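Local coordinates for ferredoxin NADP reductase (Plasmodium falciparum, PDB 3JQQ), which catalyses electron transfer between ferredoxin and NADP(H) in the apicoplast, using FAD as cofactor, and may serve the last step of isoprenoid precursor synthesis, at the flavin-adenine dinucleotide site. Sequence-based numbering; all coordinates share one arbitrary frame. Chains: chain A/B, Ferredoxin NADP reductase.

The flavin-adenine dinucleotide site. Residues chain A 53, 101-104, 117-119, 121-123, 136-139, 180, 314, 316; chain B 102. With FAD (flavin-adenine dinucleotide), chain C.
FAD lies in the FAD-binding pocket typical of plant-type ferredoxin-NADP reductases, whose RxYS motif is formed here by A:Arg101, A:Leu102, A:Tyr103 and A:Ser104. At the dimethylbenzene end, the CB and CD1 of A:Leu102 meet ring and methyl carbons, and the carboxylate end of A:Glu314 packs near C7M. The C-terminal A:Tyr316 lies flat over the benzene and middle flavin rings of FAD, planes 6° apart. A:Thr180 OG1 bonds at the edge of this ring to A:Tyr316 OH (2.8 Å), which may fix its position. On the opposite flavin face, the A:Tyr103 ring stands steeply, with its CD2 edge towards the pyrimidine ring of FAD (planes 73° apart).

Backbone groups read the pyrimidine edge. A:Ser104 N donates to FAD O4, A:Lys119 N to O2, and FAD N3 to A:Ala117 O (2.7 Å), nearly along the C=O axis. Along the ribityl chain, the hydroxyl FAD O2' donates to a lone pair of A:Leu102 O (2.6 Å), and A:Tyr103 OH bonds to FAD O4' (2.8 Å).

The pyrophosphate sits at the N-terminus of helix 137-143. On the flavin-side phosphate, A:Arg101 bends at chi2 (-77°) and brings NE in plane to FAD O1P (2.6 Å), a salt bridge; A:Cys138 N also donates to O1P. O2P of the same phosphate is gripped by N and OG of A:Ser139, whose OG also accepts from A:His121 N (2.7 Å). A:Tyr137 N points almost straight at FAD O2A (2.8 Å) of the adenosine-side phosphate. The helix end and arginine probably offset the phosphate charge.

A:His121 lays one ring face against C5' and makes a weak ND1 bond to the adenosine ribose O3B. A:Tyr123 stacks on one adenine face, nearly parallel to it. B:Leu102 CD1 from the second subunit approaches adenine C6A and N6A.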
loop_
_atom_site.group_PDB
_atom_site.type_symbol
_atom_site.label_atom_id
_atom_site.label_comp_id
_atom_site.label_asym_id
_atom_site.label_seq_id
_atom_site.Cartn_x
_atom_site.Cartn_y
_atom_site.Cartn_z
ATOM N N THR A 53 16.523 -6.348 -2.559
ATOM C CA THR A 53 15.864 -6.230 -1.276
ATOM C C THR A 53 16.348 -7.371 -0.392
ATOM O O THR A 53 16.871 -8.370 -0.873
ATOM C CB THR A 53 14.343 -6.354 -1.428
ATOM O OG1 THR A 53 14.038 -7.549 -2.159
ATOM C CG2 THR A 53 13.785 -5.154 -2.178
ATOM N N ARG A 101 9.457 -9.833 5.727
ATOM C CA ARG A 101 9.092 -8.607 5.031
ATOM C C ARG A 101 10.272 -8.135 4.195
ATOM O O ARG A 101 11.424 -8.242 4.614
ATOM C CB ARG A 101 8.700 -7.515 6.028
ATOM C CG ARG A 101 7.663 -7.940 7.052
ATOM C CD ARG A 101 6.272 -7.985 6.448
ATOM N NE ARG A 101 5.240 -8.120 7.473
ATOM C CZ ARG A 101 4.512 -9.219 7.667
ATOM N NH1 ARG A 101 4.696 -10.281 6.903
ATOM N NH2 ARG A 101 3.594 -9.244 8.624
ATOM N N LEU A 102 9.981 -7.600 3.010
ATOM C CA LEU A 102 11.034 -7.116 2.130
ATOM C C LEU A 102 11.418 -5.674 2.452
ATOM O O LEU A 102 10.568 -4.846 2.793
ATOM C CB LEU A 102 10.627 -7.255 0.668
ATOM C CG LEU A 102 10.389 -8.692 0.186
ATOM C CD1 LEU A 102 9.833 -8.706 -1.229
ATOM C CD2 LEU A 102 11.668 -9.525 0.277
ATOM N N TYR A 103 12.711 -5.393 2.354
ATOM C CA TYR A 103 13.232 -4.053 2.565
ATOM C C TYR A 103 14.382 -3.799 1.604
ATOM O O TYR A 103 15.274 -4.636 1.442
ATOM C CB TYR A 103 13.642 -3.852 4.029
ATOM C CG TYR A 103 12.463 -3.997 4.965
ATOM C CD1 TYR A 103 12.289 -5.143 5.729
ATOM C CD2 TYR A 103 11.500 -3.005 5.049
ATOM C CE1 TYR A 103 11.201 -5.283 6.566
ATOM C CE2 TYR A 103 10.407 -3.138 5.880
ATOM C CZ TYR A 103 10.263 -4.277 6.637
ATOM O OH TYR A 103 9.175 -4.411 7.466
ATOM N N SER A 104 14.328 -2.652 0.937
ATOM C CA SER A 104 15.340 -2.274 -0.034
ATOM C C SER A 104 16.647 -1.939 0.664
ATOM O O SER A 104 16.668 -1.213 1.658
ATOM C CB SER A 104 14.871 -1.079 -0.868
ATOM O OG SER A 104 13.854 -1.459 -1.781
ATOM N N ALA A 117 16.045 1.234 5.147
ATOM C CA ALA A 117 15.217 2.273 5.735
ATOM C C ALA A 117 13.820 1.715 5.946
ATOM O O ALA A 117 13.172 1.268 4.999
ATOM C CB ALA A 117 15.183 3.505 4.846
ATOM N N ILE A 118 13.363 1.731 7.190
ATOM C CA ILE A 118 12.091 1.114 7.519
ATOM C C ILE A 118 11.117 2.108 8.130
ATOM O O ILE A 118 11.314 2.593 9.245
ATOM C CB ILE A 118 12.284 -0.087 8.469
ATOM C CG1 ILE A 118 13.226 -1.110 7.828
ATOM C CG2 ILE A 118 10.947 -0.719 8.813
ATOM C CD1 ILE A 118 13.577 -2.274 8.722
ATOM N N LYS A 119 10.065 2.412 7.380
ATOM C CA LYS A 119 8.959 3.197 7.895
ATOM C C LYS A 119 8.181 2.372 8.914
ATOM O O LYS A 119 7.884 1.201 8.680
ATOM C CB LYS A 119 8.041 3.626 6.753
ATOM C CG LYS A 119 6.801 4.375 7.200
ATOM C CD LYS A 119 6.147 5.088 6.031
ATOM C CE LYS A 119 4.904 5.841 6.474
ATOM N NZ LYS A 119 4.289 6.605 5.358
ATOM N N HIS A 121 4.903 1.474 10.590
ATOM C CA HIS A 121 3.470 1.547 10.328
ATOM C C HIS A 121 2.640 1.492 11.611
ATOM O O HIS A 121 2.886 0.668 12.495
ATOM C CB HIS A 121 3.049 0.439 9.357
ATOM C CG HIS A 121 3.659 0.569 7.995
ATOM N ND1 HIS A 121 2.927 0.926 6.882
ATOM C CD2 HIS A 121 4.933 0.401 7.567
ATOM C CE1 HIS A 121 3.723 0.964 5.828
ATOM N NE2 HIS A 121 4.946 0.651 6.217
ATOM N N LYS A 122 1.645 2.372 11.685
ATOM C CA LYS A 122 0.851 2.580 12.890
ATOM C C LYS A 122 -0.639 2.672 12.586
ATOM O O LYS A 122 -1.039 3.285 11.596
ATOM C CB LYS A 122 1.288 3.879 13.576
ATOM C CG LYS A 122 2.010 3.690 14.890
ATOM C CD LYS A 122 2.748 4.959 15.292
ATOM C CE LYS A 122 4.065 5.085 14.535
ATOM N NZ LYS A 122 4.693 6.421 14.733
ATOM N N TYR A 123 -1.460 2.080 13.446
ATOM C CA TYR A 123 -2.909 2.186 13.305
ATOM C C TYR A 123 -3.605 2.269 14.658
ATOM O O TYR A 123 -3.081 2.866 15.597
ATOM C CB TYR A 123 -3.468 1.017 12.489
ATOM C CG TYR A 123 -3.269 -0.349 13.114
ATOM C CD1 TYR A 123 -4.260 -0.930 13.895
ATOM C CD2 TYR A 123 -2.096 -1.066 12.907
ATOM C CE1 TYR A 123 -4.083 -2.182 14.460
ATOM C CE2 TYR A 123 -1.913 -2.314 13.462
ATOM C CZ TYR A 123 -2.909 -2.868 14.240
ATOM O OH TYR A 123 -2.728 -4.113 14.800
ATOM N N GLY A 136 2.462 -2.198 12.784
ATOM C CA GLY A 136 2.605 -3.329 11.881
ATOM C C GLY A 136 3.456 -4.380 12.570
ATOM O O GLY A 136 4.190 -4.071 13.509
ATOM N N TYR A 137 3.359 -5.622 12.110
ATOM C CA TYR A 137 4.102 -6.734 12.717
ATOM C C TYR A 137 5.602 -6.461 12.730
ATOM O O TYR A 137 6.217 -6.406 13.795
ATOM C CB TYR A 137 3.791 -8.042 11.983
ATOM C CG TYR A 137 4.436 -9.284 12.565
ATOM C CD1 TYR A 137 4.111 -9.737 13.837
ATOM C CD2 TYR A 137 5.349 -10.021 11.825
ATOM C CE1 TYR A 137 4.691 -10.880 14.360
ATOM C CE2 TYR A 137 5.931 -11.164 12.338
ATOM C CZ TYR A 137 5.601 -11.589 13.604
ATOM O OH TYR A 137 6.181 -12.727 14.117
ATOM N N CYS A 138 6.195 -6.288 11.554
ATOM C CA CYS A 138 7.605 -5.933 11.497
ATOM C C CYS A 138 7.821 -4.538 12.095
ATOM O O CYS A 138 8.780 -4.321 12.833
ATOM C CB CYS A 138 8.146 -5.994 10.068
ATOM S SG CYS A 138 9.955 -6.033 10.002
ATOM N N SER A 139 6.921 -3.607 11.789
ATOM C CA SER A 139 7.009 -2.259 12.343
ATOM C C SER A 139 7.250 -2.280 13.854
ATOM O O SER A 139 8.199 -1.673 14.345
ATOM C CB SER A 139 5.751 -1.447 12.006
ATOM O OG SER A 139 5.684 -1.155 10.620
ATOM N N THR A 180 9.989 5.467 1.041
ATOM C CA THR A 180 11.172 4.613 1.149
ATOM C C THR A 180 11.661 4.139 -0.218
ATOM O O THR A 180 12.700 3.484 -0.329
ATOM C CB THR A 180 10.909 3.383 2.049
ATOM O OG1 THR A 180 9.748 2.684 1.585
ATOM C CG2 THR A 180 10.690 3.814 3.491
ATOM N N GLU A 314 9.231 -1.321 -9.416
ATOM C CA GLU A 314 9.079 -2.007 -8.145
ATOM C C GLU A 314 8.136 -1.184 -7.282
ATOM O O GLU A 314 8.531 -0.163 -6.719
ATOM C CB GLU A 314 10.430 -2.169 -7.449
ATOM C CG GLU A 314 10.425 -3.188 -6.323
ATOM C CD GLU A 314 11.817 -3.499 -5.809
ATOM O OE1 GLU A 314 12.477 -2.579 -5.277
ATOM O OE2 GLU A 314 12.247 -4.666 -5.928
ATOM N N TYR A 316 5.041 -0.930 -4.154
ATOM C CA TYR A 316 4.502 -1.543 -2.944
ATOM C C TYR A 316 3.725 -0.539 -2.100
ATOM O O TYR A 316 3.345 0.534 -2.574
ATOM C CB TYR A 316 5.615 -2.193 -2.113
ATOM C CG TYR A 316 6.769 -1.277 -1.759
ATOM C CD1 TYR A 316 6.788 -0.587 -0.553
ATOM C CD2 TYR A 316 7.847 -1.116 -2.623
ATOM C CE1 TYR A 316 7.841 0.242 -0.225
ATOM C CE2 TYR A 316 8.908 -0.285 -2.298
ATOM C CZ TYR A 316 8.897 0.391 -1.099
ATOM O OH TYR A 316 9.945 1.220 -0.765
ATOM O OXT TYR A 316 3.457 -0.781 -0.921
ATOM N N LEU B 102 -5.392 -9.729 6.303
ATOM C CA LEU B 102 -6.720 -9.264 6.667
ATOM C C LEU B 102 -7.531 -8.897 5.435
ATOM O O LEU B 102 -7.021 -8.289 4.488
ATOM C CB LEU B 102 -6.631 -8.067 7.616
ATOM C CG LEU B 102 -5.845 -8.286 8.911
ATOM C CD1 LEU B 102 -5.629 -6.966 9.625
ATOM C CD2 LEU B 102 -6.541 -9.291 9.824
HETATM P PA FAD C . 1.850 -5.513 8.522
HETATM O O1A FAD C . 2.212 -6.535 7.468
HETATM O O2A FAD C . 1.718 -6.148 9.884
HETATM O O5B FAD C . 0.502 -4.747 8.091
HETATM C C5B FAD C . 0.466 -4.067 6.855
HETATM C C4B FAD C . -0.256 -2.735 7.009
HETATM O O4B FAD C . -1.554 -2.961 7.522
HETATM C C3B FAD C . 0.470 -1.815 7.980
HETATM O O3B FAD C . 0.507 -0.509 7.451
HETATM C C2B FAD C . -0.380 -1.832 9.234
HETATM O O2B FAD C . -0.451 -0.551 9.816
HETATM C C1B FAD C . -1.746 -2.285 8.750
HETATM N N9A FAD C . -2.387 -3.191 9.719
HETATM C C8A FAD C . -1.894 -4.362 10.235
HETATM N N7A FAD C . -2.816 -4.873 11.089
HETATM C C5A FAD C . -3.885 -4.045 11.118
HETATM C C6A FAD C . -5.091 -4.078 11.806
HETATM N N6A FAD C . -5.432 -5.149 12.518
HETATM N N1A FAD C . -6.004 -3.060 11.625
HETATM C C2A FAD C . -5.721 -2.020 10.766
HETATM N N3A FAD C . -4.523 -1.991 10.088
HETATM C C4A FAD C . -3.625 -2.987 10.261
HETATM N N1 FAD C . 9.132 -0.835 3.462
HETATM C C2 FAD C . 10.037 0.066 3.987
HETATM O O2 FAD C . 9.765 0.659 5.031
HETATM N N3 FAD C . 11.234 0.299 3.341
HETATM C C4 FAD C . 11.533 -0.372 2.174
HETATM O O4 FAD C . 12.605 -0.166 1.603
HETATM C C4X FAD C . 10.622 -1.281 1.644
HETATM N N5 FAD C . 10.917 -1.951 0.475
HETATM C C5X FAD C . 10.009 -2.852 -0.042
HETATM C C6 FAD C . 10.314 -3.521 -1.217
HETATM C C7 FAD C . 9.406 -4.428 -1.750
HETATM C C7M FAD C . 9.737 -5.152 -3.023
HETATM C C8 FAD C . 8.199 -4.663 -1.100
HETATM C C8M FAD C . 7.212 -5.643 -1.670
HETATM C C9 FAD C . 7.900 -3.987 0.080
HETATM C C9A FAD C . 8.800 -3.081 0.610
HETATM N N10 FAD C . 8.501 -2.415 1.783
HETATM C C10 FAD C . 9.416 -1.514 2.296
HETATM C "C1'" FAD C . 7.245 -2.738 2.555
HETATM C "C2'" FAD C . 7.570 -3.661 3.729
HETATM O "O2'" FAD C . 8.039 -4.895 3.240
HETATM C "C3'" FAD C . 6.373 -3.953 4.633
HETATM O "O3'" FAD C . 5.235 -4.236 3.847
HETATM C "C4'" FAD C . 6.090 -2.810 5.607
HETATM O "O4'" FAD C . 7.199 -2.656 6.461
HETATM C "C5'" FAD C . 4.869 -3.106 6.469
HETATM O "O5'" FAD C . 5.106 -4.320 7.144
HETATM P P FAD C . 4.530 -4.617 8.614
HETATM O O1P FAD C . 4.786 -6.067 8.953
HETATM O O2P FAD C . 5.177 -3.709 9.633
HETATM O O3P FAD C . 2.946 -4.329 8.519
HETATM O O HOH W 1 7.900 -0.059 6.261
HETATM O O HOH W 2 15.124 0.638 2.765
HETATM O O HOH W 3 7.091 -7.539 2.226
#